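Local coordinates for protein uncharacterized metal-dependent hydrolase (Pyrococcus horikoshii, PDB 3IGH) that is not characterised but probably hydrolyses carbon-nitrogen bonds other than peptide bonds, as a metal-dependent member of the amidohydrolase family, at residues K120-I125 with V138-D143; I102-G107 with P128-R133; G23-H28 with E38-I43. All blocks are in the same frame, centred on the assembly; numbering follows the deposited sequence.

Contact 1 (K120-I125 with V138-D143); sequences KELNAI and VAVAND
Asn-142 holds CG between its backbone N and carbonyl carbon (chi1 70°), while Asn-123 carries CG anti to its carbonyl carbon, beside its own N (chi1 -77°); with CG so placed, the amide ends meet main-chain atoms across the contact, Leu-122 O and Asp-143 N. Asn-142 ND2 gives an almost straight bond (165°) to Leu-122 O, 3.0 Å away. The oxygen lies close to the amide plane of Asn-142, but ND2 stands above the plane of the Leu-122 carbonyl. Ile-125 N, at the end of the type I turn that starts at Leu-122, reaches the same oxygen from its opposite face, so two N-H groups grip it. Asn-123 OD1 accepts from Asp-143 N at 3.0 Å, with the donor in the plane of the side-chain carbonyl. On the same amide, ND2 makes a weak, bent bond to Asp-143 OD1. An alanine in place of Asn-123 would probably leave Asp-143 N without this acceptor and OD1 without its weak partner, with Arg-119 still holding OD2. Beside these bonds Leu-122 CB meets Asn-142 CB at 3.6 Å, and Leu-122 CD1 packs on Val-140 CG1 at 3.8 Å, the two side chains crossing at about a right angle.

Asn-142 is an N-cap: its OD1 accepts from Met-145 N and also from Val-129 N, while ND2 has a second acceptor in Lys-127 O. Strand 138-141 runs between strands 129-133 and 163-165, and Leu-122 also touches Val-129 and Ile-131 of strand 129-133 and Ile-92 and Leu-95 of helix 88-96.

Contact 2 (I102-G107 with P128-R133); sequences IIFGFG and PVFIYR
Ile-103 to Gly-105 pair with Val-129 to Ile-131 as neighbouring parallel strands of a mixed sheet, their short axes only 12° apart. The bonds alternate along the pair: Ile-103 N gives to Pro-128 O at 2.8 Å, Phe-130 N to Ile-103 O, Gly-105 N to Phe-130 O, and Tyr-132 N to Gly-105 O at 2.9 Å. Beyond them Gly-107 N makes a weak bond to Tyr-132 O, and a water takes a weak bond from Gly-107 N and donates to Arg-133 O, bridging Gly-107 and Arg-133. Gly-105 leaves room for Ile-131: Ile-131 CG2 lies 3.9 Å from Gly-105 CA, and a beta carbon on Gly-105 would clash with that methyl. On one face of the sheet Phe-104 CD1 meets Phe-130 CB at 4.0 Å, and Ile-102 CG2 sits over a face of the Phe-104 ring, toward its rim. Phe-130 in turn puts CE2 over a face of the Tyr-132 ring. On the other face Ile-103 CB packs on Val-129 CG2 at 4.1 Å.

Strand 80-81 flanks the pair beside 103-108, and strand 138-141 beside 129-133. Phe-104 and Phe-130 lie against Ile-176 of helix 166-180, whereas Ile-103, Val-129 and Ile-131 face Leu-95 of helix 88-96.

Contact 3 (G23-H28 with E38-I43); sequences GLVISH and EVAKKI
Val-25 and Ala-40 carry this strand-on-helix contact, which is van der Waals packing, with no hydrogen bond between the segments. Val-25 keeps CG2 anti to its carbonyl carbon, and that methyl does the touching: it lies 3.7 Å from Ala-40 CA and 3.8 Å from Ala-40 CB, over the helix backbone itself. One turn further on, Ile-43 brings CD1 to 4.2 Å from the same CG2, so the single methyl is met by both residues.

Close approach of the strand backbone to the helix is the second element. Gly-23 CA comes within 4.1 Å of Ala-40 CB, and a beta carbon at Gly-23 would run into that methyl. Glycine on the strand and alanine on the helix therefore let the two elements lie near each other, their short axes 7.1 Å apart at 27°. Charge stays within the helix: Lys-41 NZ and Glu-38 OE2 form a long salt bridge.

Strand 23-27 is bonded to strand 3-7 on one side and 30-35 on the other, and helix 37-47 follows 30-35 to pack on this sheet. The second subunit is close by, its Ile-32 packing on Ser-27, its Leu-46 on Lys-42 and its Ser-47 on Ile-43.

Overall arrangement
From the N terminus, contact 3 comes first: it closes a short loop through strand 30-35, setting helix 37-47 on the four-stranded N-terminal sheet beside the second subunit. The chain has left that region before contacts 1 and 2 begin, and both lie on the other side of the chain's centre, with centres about 60 and 51 Å from that of contact 3. Contact 2 joins strand 103-108 to 129-133 across helices 110-113 and 119-122. Contact 1 opens within that loop and ends beyond it, so the two cross. They meet in one six-stranded sheet, where strands 129-133 and 138-141 are neighbours and Val-140 O probably bonds Ile-131 N.

Contact 1 (K120-I125 with V138-D143)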
loop_
_atom_site.group_PDB
_atom_site.type_symbol
_atom_site.label_atom_id
_atom_site.label_comp_id
_atom_site.label_asym_id
_atom_site.label_seq_id
_atom_site.Cartn_x
_atom_site.Cartn_y
_atom_site.Cartn_z
ATOM N N LYS A 120 -43.579 -9.993 15.526
ATOM C CA LYS A 120 -44.901 -9.619 15.002
ATOM C C LYS A 120 -45.136 -8.113 14.972
ATOM O O LYS A 120 -45.624 -7.585 13.973
ATOM C CB LYS A 120 -46.021 -10.306 15.793
ATOM C CG LYS A 120 -46.250 -11.755 15.416
ATOM C CD LYS A 120 -47.237 -12.425 16.357
ATOM C CE LYS A 120 -47.348 -13.911 16.062
ATOM N NZ LYS A 120 -48.143 -14.618 17.101
ATOM N N GLU A 121 -44.783 -7.427 16.060
ATOM C CA GLU A 121 -44.945 -5.967 16.154
ATOM C C GLU A 121 -44.054 -5.239 15.151
ATOM O O GLU A 121 -44.453 -4.239 14.548
ATOM C CB GLU A 121 -44.645 -5.482 17.576
ATOM C CG GLU A 121 -45.693 -5.886 18.613
ATOM C CD GLU A 121 -45.147 -5.954 20.038
ATOM O OE1 GLU A 121 -45.921 -6.334 20.940
ATOM O OE2 GLU A 121 -43.955 -5.641 20.265
ATOM N N LEU A 122 -42.854 -5.776 14.949
ATOM C CA LEU A 122 -41.888 -5.175 14.036
ATOM C C LEU A 122 -42.212 -5.460 12.565
ATOM O O LEU A 122 -41.650 -4.822 11.669
ATOM C CB LEU A 122 -40.476 -5.647 14.384
ATOM C CG LEU A 122 -39.947 -5.266 15.770
ATOM C CD1 LEU A 122 -38.608 -5.947 16.020
ATOM C CD2 LEU A 122 -39.833 -3.759 15.922
ATOM N N ASN A 123 -43.122 -6.407 12.322
ATOM C CA ASN A 123 -43.632 -6.670 10.967
ATOM C C ASN A 123 -44.404 -5.488 10.371
ATOM O O ASN A 123 -44.575 -5.404 9.152
ATOM C CB ASN A 123 -44.469 -7.957 10.927
ATOM C CG ASN A 123 -43.615 -9.217 10.940
ATOM O OD1 ASN A 123 -42.444 -9.201 10.546
ATOM N ND2 ASN A 123 -44.200 -10.319 11.389
ATOM N N ALA A 124 -44.829 -4.561 11.233
ATOM C CA ALA A 124 -45.500 -3.321 10.819
ATOM C C ALA A 124 -44.606 -2.373 10.013
ATOM O O ALA A 124 -45.097 -1.481 9.322
ATOM C CB ALA A 124 -46.080 -2.598 12.030
ATOM N N ILE A 125 -43.291 -2.557 10.115
ATOM C CA ILE A 125 -42.347 -1.807 9.292
ATOM C C ILE A 125 -42.028 -2.647 8.057
ATOM O O ILE A 125 -41.625 -3.807 8.178
ATOM C CB ILE A 125 -41.060 -1.469 10.076
ATOM C CG1 ILE A 125 -41.404 -0.664 11.334
ATOM C CG2 ILE A 125 -40.089 -0.674 9.206
ATOM C CD1 ILE A 125 -40.887 -1.283 12.607
ATOM N N VAL A 138 -28.781 -8.617 23.457
ATOM C CA VAL A 138 -30.027 -9.188 22.941
ATOM C C VAL A 138 -30.517 -8.313 21.789
ATOM O O VAL A 138 -30.342 -7.087 21.806
ATOM C CB VAL A 138 -31.160 -9.248 24.046
ATOM C CG1 VAL A 138 -32.454 -9.825 23.484
ATOM C CG2 VAL A 138 -30.743 -10.067 25.259
ATOM N N ALA A 139 -31.133 -8.942 20.787
ATOM C CA ALA A 139 -31.790 -8.216 19.715
ATOM C C ALA A 139 -33.111 -8.854 19.315
ATOM O O ALA A 139 -33.350 -10.030 19.583
ATOM C CB ALA A 139 -30.873 -8.112 18.502
ATOM N N VAL A 140 -33.967 -8.060 18.682
ATOM C CA VAL A 140 -35.210 -8.569 18.106
ATOM C C VAL A 140 -35.236 -8.198 16.627
ATOM O O VAL A 140 -34.787 -7.112 16.239
ATOM C CB VAL A 140 -36.487 -8.024 18.825
ATOM C CG1 VAL A 140 -37.736 -8.787 18.374
ATOM C CG2 VAL A 140 -36.365 -8.145 20.334
ATOM N N ALA A 141 -35.759 -9.108 15.809
ATOM C CA ALA A 141 -35.850 -8.904 14.369
ATOM C C ALA A 141 -37.235 -9.279 13.827
ATOM O O ALA A 141 -37.878 -10.190 14.353
ATOM C CB ALA A 141 -34.753 -9.712 13.668
ATOM N N ASN A 142 -37.688 -8.566 12.794
ATOM C CA ASN A 142 -38.908 -8.939 12.074
ATOM C C ASN A 142 -38.679 -10.061 11.035
ATOM O O ASN A 142 -37.545 -10.546 10.879
ATOM C CB ASN A 142 -39.636 -7.706 11.492
ATOM C CG ASN A 142 -38.910 -7.041 10.315
ATOM O OD1 ASN A 142 -37.888 -7.520 9.796
ATOM N ND2 ASN A 142 -39.461 -5.910 9.886
ATOM N N ASP A 143 -39.754 -10.472 10.354
ATOM C CA ASP A 143 -39.723 -11.555 9.355
ATOM C C ASP A 143 -38.678 -11.350 8.262
ATOM O O ASP A 143 -37.883 -12.251 7.981
ATOM C CB ASP A 143 -41.101 -11.719 8.692
ATOM C CG ASP A 143 -42.122 -12.392 9.598
ATOM O OD1 ASP A 143 -43.334 -12.186 9.380
ATOM O OD2 ASP A 143 -41.720 -13.132 10.516
#

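Contact 2 (I102-G107 with P128-R133)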
loop_
_atom_site.group_PDB
_atom_site.type_symbol
_atom_site.label_atom_id
_atom_site.label_comp_id
_atom_site.label_asym_id
_atom_site.label_seq_id
_atom_site.Cartn_x
_atom_site.Cartn_y
_atom_site.Cartn_z
ATOM N N ILE A 102 -32.019 -1.450 5.322
ATOM C CA ILE A 102 -32.292 -2.203 6.539
ATOM C C ILE A 102 -32.337 -1.195 7.669
ATOM O O ILE A 102 -31.480 -0.310 7.743
ATOM C CB ILE A 102 -31.186 -3.239 6.818
ATOM C CG1 ILE A 102 -31.088 -4.236 5.669
ATOM C CG2 ILE A 102 -31.449 -4.001 8.107
ATOM C CD1 ILE A 102 -29.697 -4.629 5.394
ATOM N N ILE A 103 -33.344 -1.317 8.532
ATOM C CA ILE A 103 -33.487 -0.417 9.665
ATOM C C ILE A 103 -32.843 -1.044 10.892
ATOM O O ILE A 103 -33.338 -2.034 11.434
ATOM C CB ILE A 103 -34.973 -0.051 9.938
ATOM C CG1 ILE A 103 -35.654 0.470 8.658
ATOM C CG2 ILE A 103 -35.076 0.966 11.078
ATOM C CD1 ILE A 103 -34.983 1.695 8.006
ATOM N N PHE A 104 -31.713 -0.472 11.297
ATOM C CA PHE A 104 -31.000 -0.907 12.491
ATOM C C PHE A 104 -31.338 0.052 13.630
ATOM O O PHE A 104 -31.376 1.267 13.437
ATOM C CB PHE A 104 -29.482 -0.920 12.257
ATOM C CG PHE A 104 -29.003 -2.023 11.348
ATOM C CD1 PHE A 104 -28.921 -3.338 11.804
ATOM C CD2 PHE A 104 -28.599 -1.740 10.046
ATOM C CE1 PHE A 104 -28.462 -4.359 10.969
ATOM C CE2 PHE A 104 -28.137 -2.754 9.201
ATOM C CZ PHE A 104 -28.069 -4.066 9.666
ATOM N N GLY A 105 -31.590 -0.505 14.807
ATOM C CA GLY A 105 -31.893 0.293 15.979
ATOM C C GLY A 105 -31.135 -0.202 17.190
ATOM O O GLY A 105 -30.601 -1.313 17.186
ATOM N N PHE A 106 -31.105 0.615 18.238
ATOM C CA PHE A 106 -30.389 0.255 19.464
ATOM C C PHE A 106 -31.010 0.946 20.673
ATOM O O PHE A 106 -31.670 1.980 20.541
ATOM C CB PHE A 106 -28.890 0.627 19.363
ATOM C CG PHE A 106 -28.607 2.098 19.583
ATOM C CD1 PHE A 106 -28.227 2.571 20.844
ATOM C CD2 PHE A 106 -28.730 3.006 18.539
ATOM C CE1 PHE A 106 -27.988 3.929 21.056
ATOM C CE2 PHE A 106 -28.477 4.358 18.737
ATOM C CZ PHE A 106 -28.113 4.821 19.999
ATOM N N GLY A 107 -30.765 0.376 21.850
ATOM C CA GLY A 107 -31.018 1.074 23.100
ATOM C C GLY A 107 -32.361 0.876 23.774
ATOM O O GLY A 107 -32.613 1.504 24.803
ATOM N N PRO A 128 -36.558 -4.823 6.403
ATOM C CA PRO A 128 -35.889 -5.630 7.429
ATOM C C PRO A 128 -35.524 -4.729 8.612
ATOM O O PRO A 128 -35.022 -3.616 8.414
ATOM C CB PRO A 128 -34.626 -6.138 6.718
ATOM C CG PRO A 128 -34.939 -6.020 5.258
ATOM C CD PRO A 128 -35.804 -4.820 5.134
ATOM N N VAL A 129 -35.849 -5.199 9.815
ATOM C CA VAL A 129 -35.634 -4.459 11.063
ATOM C C VAL A 129 -34.852 -5.349 12.011
ATOM O O VAL A 129 -35.205 -6.506 12.210
ATOM C CB VAL A 129 -36.987 -4.042 11.734
ATOM C CG1 VAL A 129 -36.770 -3.484 13.148
ATOM C CG2 VAL A 129 -37.693 -3.011 10.896
ATOM N N PHE A 130 -33.780 -4.803 12.582
ATOM C CA PHE A 130 -32.969 -5.503 13.566
ATOM C C PHE A 130 -32.684 -4.508 14.698
ATOM O O PHE A 130 -32.056 -3.472 14.467
ATOM C CB PHE A 130 -31.668 -5.976 12.911
ATOM C CG PHE A 130 -30.807 -6.834 13.800
ATOM C CD1 PHE A 130 -30.989 -8.208 13.835
ATOM C CD2 PHE A 130 -29.800 -6.270 14.587
ATOM C CE1 PHE A 130 -30.199 -9.015 14.637
ATOM C CE2 PHE A 130 -29.006 -7.072 15.399
ATOM C CZ PHE A 130 -29.200 -8.447 15.419
ATOM N N ILE A 131 -33.173 -4.793 15.904
ATOM C CA ILE A 131 -33.050 -3.816 17.005
ATOM C C ILE A 131 -32.354 -4.362 18.246
ATOM O O ILE A 131 -32.819 -5.312 18.882
ATOM C CB ILE A 131 -34.398 -3.108 17.367
ATOM C CG1 ILE A 131 -35.498 -4.113 17.751
ATOM C CG2 ILE A 131 -34.862 -2.222 16.219
ATOM C CD1 ILE A 131 -36.702 -3.469 18.453
ATOM N N TYR A 132 -31.225 -3.742 18.584
ATOM C CA TYR A 132 -30.465 -4.125 19.762
ATOM C C TYR A 132 -31.122 -3.589 21.021
ATOM O O TYR A 132 -31.525 -2.430 21.067
ATOM C CB TYR A 132 -29.064 -3.538 19.697
ATOM C CG TYR A 132 -28.126 -4.229 18.749
ATOM C CD1 TYR A 132 -27.501 -5.430 19.107
ATOM C CD2 TYR A 132 -27.826 -3.667 17.507
ATOM C CE1 TYR A 132 -26.609 -6.062 18.236
ATOM C CE2 TYR A 132 -26.938 -4.292 16.630
ATOM C CZ TYR A 132 -26.333 -5.481 17.003
ATOM O OH TYR A 132 -25.461 -6.094 16.136
ATOM N N ARG A 133 -31.209 -4.443 22.035
ATOM C CA ARG A 133 -31.521 -4.004 23.393
ATOM C C ARG A 133 -30.354 -3.176 23.911
ATOM O O ARG A 133 -29.215 -3.350 23.467
ATOM C CB ARG A 133 -31.716 -5.208 24.318
ATOM C CG ARG A 133 -32.311 -4.856 25.698
ATOM C CD ARG A 133 -32.375 -6.044 26.646
ATOM N NE ARG A 133 -32.797 -5.593 27.971
ATOM C CZ ARG A 133 -31.970 -5.211 28.946
ATOM N NH1 ARG A 133 -30.654 -5.244 28.774
ATOM N NH2 ARG A 133 -32.463 -4.804 30.106
HETATM O O HOH W 1 -28.384 -1.059 22.540
#

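Contact 3 (G23-H28 with E38-I43)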
loop_
_atom_site.group_PDB
_atom_site.type_symbol
_atom_site.label_atom_id
_atom_site.label_comp_id
_atom_site.label_asym_id
_atom_site.label_seq_id
_atom_site.Cartn_x
_atom_site.Cartn_y
_atom_site.Cartn_z
ATOM N N GLY A 23 5.430 30.279 14.663
ATOM C CA GLY A 23 5.347 30.061 13.225
ATOM C C GLY A 23 5.642 28.640 12.787
ATOM O O GLY A 23 6.556 28.004 13.308
ATOM N N LEU A 24 4.852 28.155 11.830
ATOM C CA LEU A 24 5.065 26.852 11.197
ATOM C C LEU A 24 5.186 27.020 9.696
ATOM O O LEU A 24 4.496 27.850 9.114
ATOM C CB LEU A 24 3.881 25.907 11.450
ATOM C CG LEU A 24 3.695 25.075 12.715
ATOM C CD1 LEU A 24 2.526 24.124 12.499
ATOM C CD2 LEU A 24 4.940 24.291 13.079
ATOM N N VAL A 25 6.054 26.229 9.069
ATOM C CA VAL A 25 6.043 26.103 7.609
ATOM C C VAL A 25 5.676 24.677 7.243
ATOM O O VAL A 25 6.266 23.731 7.763
ATOM C CB VAL A 25 7.393 26.488 6.950
ATOM C CG1 VAL A 25 7.271 26.447 5.433
ATOM C CG2 VAL A 25 7.822 27.877 7.380
ATOM N N ILE A 26 4.696 24.536 6.354
ATOM C CA ILE A 26 4.204 23.234 5.930
ATOM C C ILE A 26 4.445 23.026 4.438
ATOM O O ILE A 26 4.088 23.870 3.610
ATOM C CB ILE A 26 2.693 23.059 6.243
ATOM C CG1 ILE A 26 2.434 23.211 7.746
ATOM C CG2 ILE A 26 2.172 21.702 5.742
ATOM C CD1 ILE A 26 1.033 23.675 8.062
ATOM N N SER A 27 5.057 21.893 4.112
ATOM C CA SER A 27 5.258 21.485 2.733
ATOM C C SER A 27 4.701 20.084 2.518
ATOM O O SER A 27 5.154 19.146 3.181
ATOM C CB SER A 27 6.751 21.493 2.408
ATOM O OG SER A 27 6.968 21.004 1.100
ATOM N N HIS A 28 3.740 19.970 1.591
ATOM C CA HIS A 28 3.114 18.691 1.222
ATOM C C HIS A 28 2.667 17.854 2.431
ATOM O O HIS A 28 3.006 16.666 2.542
ATOM C CB HIS A 28 4.032 17.877 0.291
ATOM C CG HIS A 28 4.198 18.479 -1.074
ATOM N ND1 HIS A 28 5.362 19.093 -1.481
ATOM C CD2 HIS A 28 3.343 18.561 -2.122
ATOM C CE1 HIS A 28 5.219 19.526 -2.722
ATOM N NE2 HIS A 28 4.002 19.218 -3.133
ATOM N N GLU A 38 8.180 35.427 12.060
ATOM C CA GLU A 38 8.782 36.236 10.991
ATOM C C GLU A 38 9.660 35.410 10.051
ATOM O O GLU A 38 9.664 35.644 8.838
ATOM C CB GLU A 38 9.576 37.420 11.563
ATOM C CG GLU A 38 8.717 38.627 11.952
ATOM C CD GLU A 38 7.981 39.239 10.764
ATOM O OE1 GLU A 38 6.734 39.311 10.812
ATOM O OE2 GLU A 38 8.644 39.637 9.782
ATOM N N VAL A 39 10.393 34.453 10.619
ATOM C CA VAL A 39 11.223 33.524 9.843
ATOM C C VAL A 39 10.355 32.640 8.935
ATOM O O VAL A 39 10.663 32.459 7.754
ATOM C CB VAL A 39 12.112 32.660 10.768
ATOM C CG1 VAL A 39 12.997 31.717 9.960
ATOM C CG2 VAL A 39 12.969 33.549 11.654
ATOM N N ALA A 40 9.258 32.130 9.491
ATOM C CA ALA A 40 8.300 31.309 8.753
ATOM C C ALA A 40 7.725 32.044 7.544
ATOM O O ALA A 40 7.682 31.490 6.446
ATOM C CB ALA A 40 7.171 30.829 9.678
ATOM N N LYS A 41 7.310 33.294 7.757
ATOM C CA LYS A 41 6.748 34.143 6.701
ATOM C C LYS A 41 7.781 34.438 5.613
ATOM O O LYS A 41 7.449 34.457 4.427
ATOM C CB LYS A 41 6.193 35.447 7.303
ATOM C CG LYS A 41 5.489 36.383 6.307
ATOM C CD LYS A 41 4.596 37.423 6.995
ATOM C CE LYS A 41 5.388 38.484 7.763
ATOM N NZ LYS A 41 5.961 39.539 6.879
ATOM N N LYS A 42 9.031 34.635 6.029
ATOM C CA LYS A 42 10.139 34.934 5.125
ATOM C C LYS A 42 10.437 33.764 4.190
ATOM O O LYS A 42 10.641 33.965 2.989
ATOM C CB LYS A 42 11.391 35.295 5.930
ATOM C CG LYS A 42 12.514 35.911 5.106
ATOM C CD LYS A 42 13.664 36.393 5.986
ATOM C CE LYS A 42 13.311 37.674 6.743
ATOM N NZ LYS A 42 14.466 38.194 7.526
ATOM N N ILE A 43 10.456 32.554 4.753
ATOM C CA ILE A 43 10.670 31.318 3.996
ATOM C C ILE A 43 9.645 31.186 2.863
ATOM O O ILE A 43 10.011 30.972 1.705
ATOM C CB ILE A 43 10.653 30.068 4.936
ATOM C CG1 ILE A 43 11.909 30.041 5.813
ATOM C CG2 ILE A 43 10.571 28.764 4.141
ATOM C CD1 ILE A 43 11.761 29.209 7.080
#